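Macrolide 2'-phosphotransferase MphH (PDB 5UXD) binds the macrolide antibiotic azithromycin and, as a kinase-like resistance enzyme, probably inactivates macrolides by phosphorylating their 2'-hydroxyl. Local coordinates at residues 193-198 / 219-224. Numbering follows the deposited sequence.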
ATOM      1  N   VAL A 193      12.978  -4.986  -7.326  1.00 18.21           N
ATOM      2  CA  VAL A 193      12.237  -6.133  -6.816  1.00 15.65           C
ATOM      3  C   VAL A 193      10.753  -5.826  -6.939  1.00 16.39           C
ATOM      4  O   VAL A 193      10.347  -4.681  -7.127  1.00 15.75           O
ATOM      5  CB  VAL A 193      12.568  -6.438  -5.339  1.00 16.17           C
ATOM      6  CG1 VAL A 193      14.047  -6.851  -5.166  1.00 13.22           C
ATOM      7  CG2 VAL A 193      12.240  -5.221  -4.474  1.00 12.42           C
ATOM      8  N   LEU A 194       9.931  -6.867  -6.802  1.00 16.62           N
ATOM      9  CA  LEU A 194       8.499  -6.656  -6.628  1.00 16.78           C
ATOM     10  C   LEU A 194       8.253  -6.011  -5.275  1.00 15.80           C
ATOM     11  O   LEU A 194       8.731  -6.512  -4.250  1.00 16.04           O
ATOM     12  CB  LEU A 194       7.746  -7.979  -6.723  1.00 13.98           C
ATOM     13  CG  LEU A 194       6.262  -7.954  -6.325  1.00 16.16           C
ATOM     14  CD1 LEU A 194       5.472  -6.991  -7.219  1.00 15.19           C
ATOM     15  CD2 LEU A 194       5.642  -9.349  -6.373  1.00 22.04           C
ATOM     16  N   THR A 195       7.544  -4.886  -5.269  1.00 14.68           N
ATOM     17  CA  THR A 195       7.266  -4.176  -4.027  1.00 16.07           C
ATOM     18  C   THR A 195       5.765  -4.008  -3.825  1.00 16.44           C
ATOM     19  O   THR A 195       4.979  -4.005  -4.777  1.00 15.62           O
ATOM     20  CB  THR A 195       7.934  -2.787  -3.982  1.00 15.13           C
ATOM     21  OG1 THR A 195       7.345  -1.923  -4.962  1.00 20.23           O
ATOM     22  CG2 THR A 195       9.450  -2.888  -4.226  1.00 16.64           C
ATOM     23  N   HIS A 196       5.382  -3.864  -2.555  1.00 15.78           N
ATOM     24  CA  HIS A 196       4.010  -3.509  -2.196  1.00 16.16           C
ATOM     25  C   HIS A 196       3.721  -2.021  -2.428  1.00 23.00           C
ATOM     26  O   HIS A 196       2.707  -1.671  -3.043  1.00 23.58           O
ATOM     27  CB  HIS A 196       3.745  -3.884  -0.740  1.00 15.71           C
ATOM     28  CG  HIS A 196       2.358  -3.555  -0.277  1.00 19.25           C
ATOM     29  ND1 HIS A 196       1.973  -2.276   0.063  1.00 16.83           N
ATOM     30  CD2 HIS A 196       1.268  -4.337  -0.092  1.00 13.17           C
ATOM     31  CE1 HIS A 196       0.705  -2.280   0.428  1.00 17.82           C
ATOM     32  NE2 HIS A 196       0.254  -3.521   0.351  1.00 17.37           N
ATOM     33  N   GLY A 197       4.570  -1.130  -1.891  1.00 21.71           N
ATOM     34  CA  GLY A 197       4.485   0.302  -2.144  1.00 14.39           C
ATOM     35  C   GLY A 197       3.881   1.136  -1.032  1.00 30.25           C
ATOM     36  O   GLY A 197       4.051   2.363  -1.033  1.00 30.24           O
ATOM     37  N   GLU A 198       3.171   0.520  -0.099  1.00 23.54           N
ATOM     38  CA  GLU A 198       2.517   1.257   0.973  1.00 25.64           C
ATOM     39  C   GLU A 198       2.439   0.352   2.199  1.00 25.86           C
ATOM     40  O   GLU A 198       1.386   0.170   2.816  1.00 25.08           O
ATOM     41  CB  GLU A 198       1.143   1.759   0.529  1.00 30.16           C
ATOM     42  CG  GLU A 198       0.959   3.258   0.730  1.00 41.54           C
ATOM     43  CD  GLU A 198      -0.270   3.799   0.031  1.00 40.67           C
ATOM     44  OE1 GLU A 198      -0.128   4.398  -1.055  1.00 39.18           O
ATOM     45  OE2 GLU A 198      -1.377   3.616   0.571  1.00 38.85           O
ATOM     46  N   THR A 219      -0.851  -0.546  -5.155  1.00 16.27           N
ATOM     47  CA  THR A 219       0.352   0.254  -5.379  1.00 20.26           C
ATOM     48  C   THR A 219       1.561  -0.583  -5.777  1.00 19.29           C
ATOM     49  O   THR A 219       2.670  -0.035  -5.895  1.00 24.56           O
ATOM     50  CB  THR A 219       0.685   1.087  -4.129  1.00 26.62           C
ATOM     51  OG1 THR A 219       0.747   0.241  -2.971  1.00 24.25           O
ATOM     52  CG2 THR A 219      -0.376   2.146  -3.892  1.00 19.30           C
ATOM     53  N   ALA A 220       1.384  -1.888  -5.976  1.00 18.62           N
ATOM     54  CA  ALA A 220       2.519  -2.763  -6.243  1.00 19.75           C
ATOM     55  C   ALA A 220       3.174  -2.414  -7.574  1.00 17.51           C
ATOM     56  O   ALA A 220       2.511  -1.990  -8.524  1.00 18.02           O
ATOM     57  CB  ALA A 220       2.078  -4.222  -6.260  1.00 20.73           C
ATOM     58  N   ALA A 221       4.490  -2.607  -7.625  1.00 15.28           N
ATOM     59  CA  ALA A 221       5.318  -2.255  -8.770  1.00 19.90           C
ATOM     60  C   ALA A 221       6.673  -2.923  -8.607  1.00 18.96           C
ATOM     61  O   ALA A 221       7.130  -3.143  -7.485  1.00 17.03           O
ATOM     62  CB  ALA A 221       5.487  -0.734  -8.883  1.00 16.49           C
ATOM     63  N   VAL A 222       7.318  -3.237  -9.726  1.00 14.50           N
ATOM     64  CA  VAL A 222       8.727  -3.626  -9.629  1.00 19.77           C
ATOM     65  C   VAL A 222       9.575  -2.359  -9.592  1.00 19.09           C
ATOM     66  O   VAL A 222       9.427  -1.462 -10.433  1.00 19.40           O
ATOM     67  CB  VAL A 222       9.134  -4.556 -10.785  1.00 16.45           C
ATOM     68  CG1 VAL A 222      10.670  -4.745 -10.804  1.00 12.88           C
ATOM     69  CG2 VAL A 222       8.433  -5.900 -10.648  1.00 19.34           C
ATOM     70  N   GLY A 223      10.451  -2.286  -8.596  1.00 14.40           N
ATOM     71  CA  GLY A 223      11.230  -1.080  -8.392  1.00 16.78           C
ATOM     72  C   GLY A 223      12.009  -1.079  -7.090  1.00 12.10           C
ATOM     73  O   GLY A 223      12.568  -2.100  -6.691  1.00 14.95           O
ATOM     74  N   ASP A 224      12.036   0.063  -6.425  1.00 13.37           N
ATOM     75  CA  ASP A 224      12.958   0.321  -5.306  1.00 13.35           C
ATOM     76  C   ASP A 224      12.623  -0.533  -4.087  1.00 13.53           C
ATOM     77  O   ASP A 224      11.546  -0.363  -3.501  1.00 15.90           O
ATOM     78  CB  ASP A 224      12.888   1.823  -4.976  1.00 11.89           C
ATOM     79  CG  ASP A 224      13.892   2.273  -3.898  1.00 16.60           C
ATOM     80  OD1 ASP A 224      14.557   1.435  -3.253  1.00 13.12           O
ATOM     81  OD2 ASP A 224      13.990   3.501  -3.694  1.00 16.67           O
TER
HETATM   82  O   HOH W   1       5.359   0.089  -5.225  1.00 19.19           O
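Residues 193-195 and 221-223 run antiparallel as a short beta ladder in the C-terminal lobe of this kinase-like fold, and 196-198 lead from it into the catalytic-loop region characteristic of aminoglycoside-phosphotransferase relatives. Val193 and Gly223 form a hydrogen-bonded pair, with Val193 N to Gly223 O at 3.0 Å and a return bond from Gly223 N; Thr195 and Ala221 form the next, while Leu194 and Val222 sit between them as the non-hydrogen-bonded pair. At Val222 the run 219-224 bends away from the ladder's direction. Leu194 and Val222 share one face of the ladder, Val222 CG2 lying 4.1 Å from Leu194 CA, and both pack on Ala140 of helix 137-141.

Thr195 and Ala221 occupy the other face. With chi1 at 67°, Thr195 OG1 sits between its own N and carbonyl carbon and donates to a lone pair of Ala221 O at 2.8 Å; that oxygen also takes Thr195 N, from above the carbonyl plane, so one residue grips it twice. A water donates to both Thr195 OG1 and Thr219 O.

Gly197, at phi 103°, passes so close to Thr219 that a CB would collide with Thr219 O. Glu198, part of the azithromycin pocket, follows, and its N donates to His196 ND1 in the ring plane; His196 NE2 bonds Leu215 O, so both ring nitrogens are engaged. Crossing obliquely to the imidazole, Thr219 OG1 donates to a lone pair of His196 O at 2.7 Å.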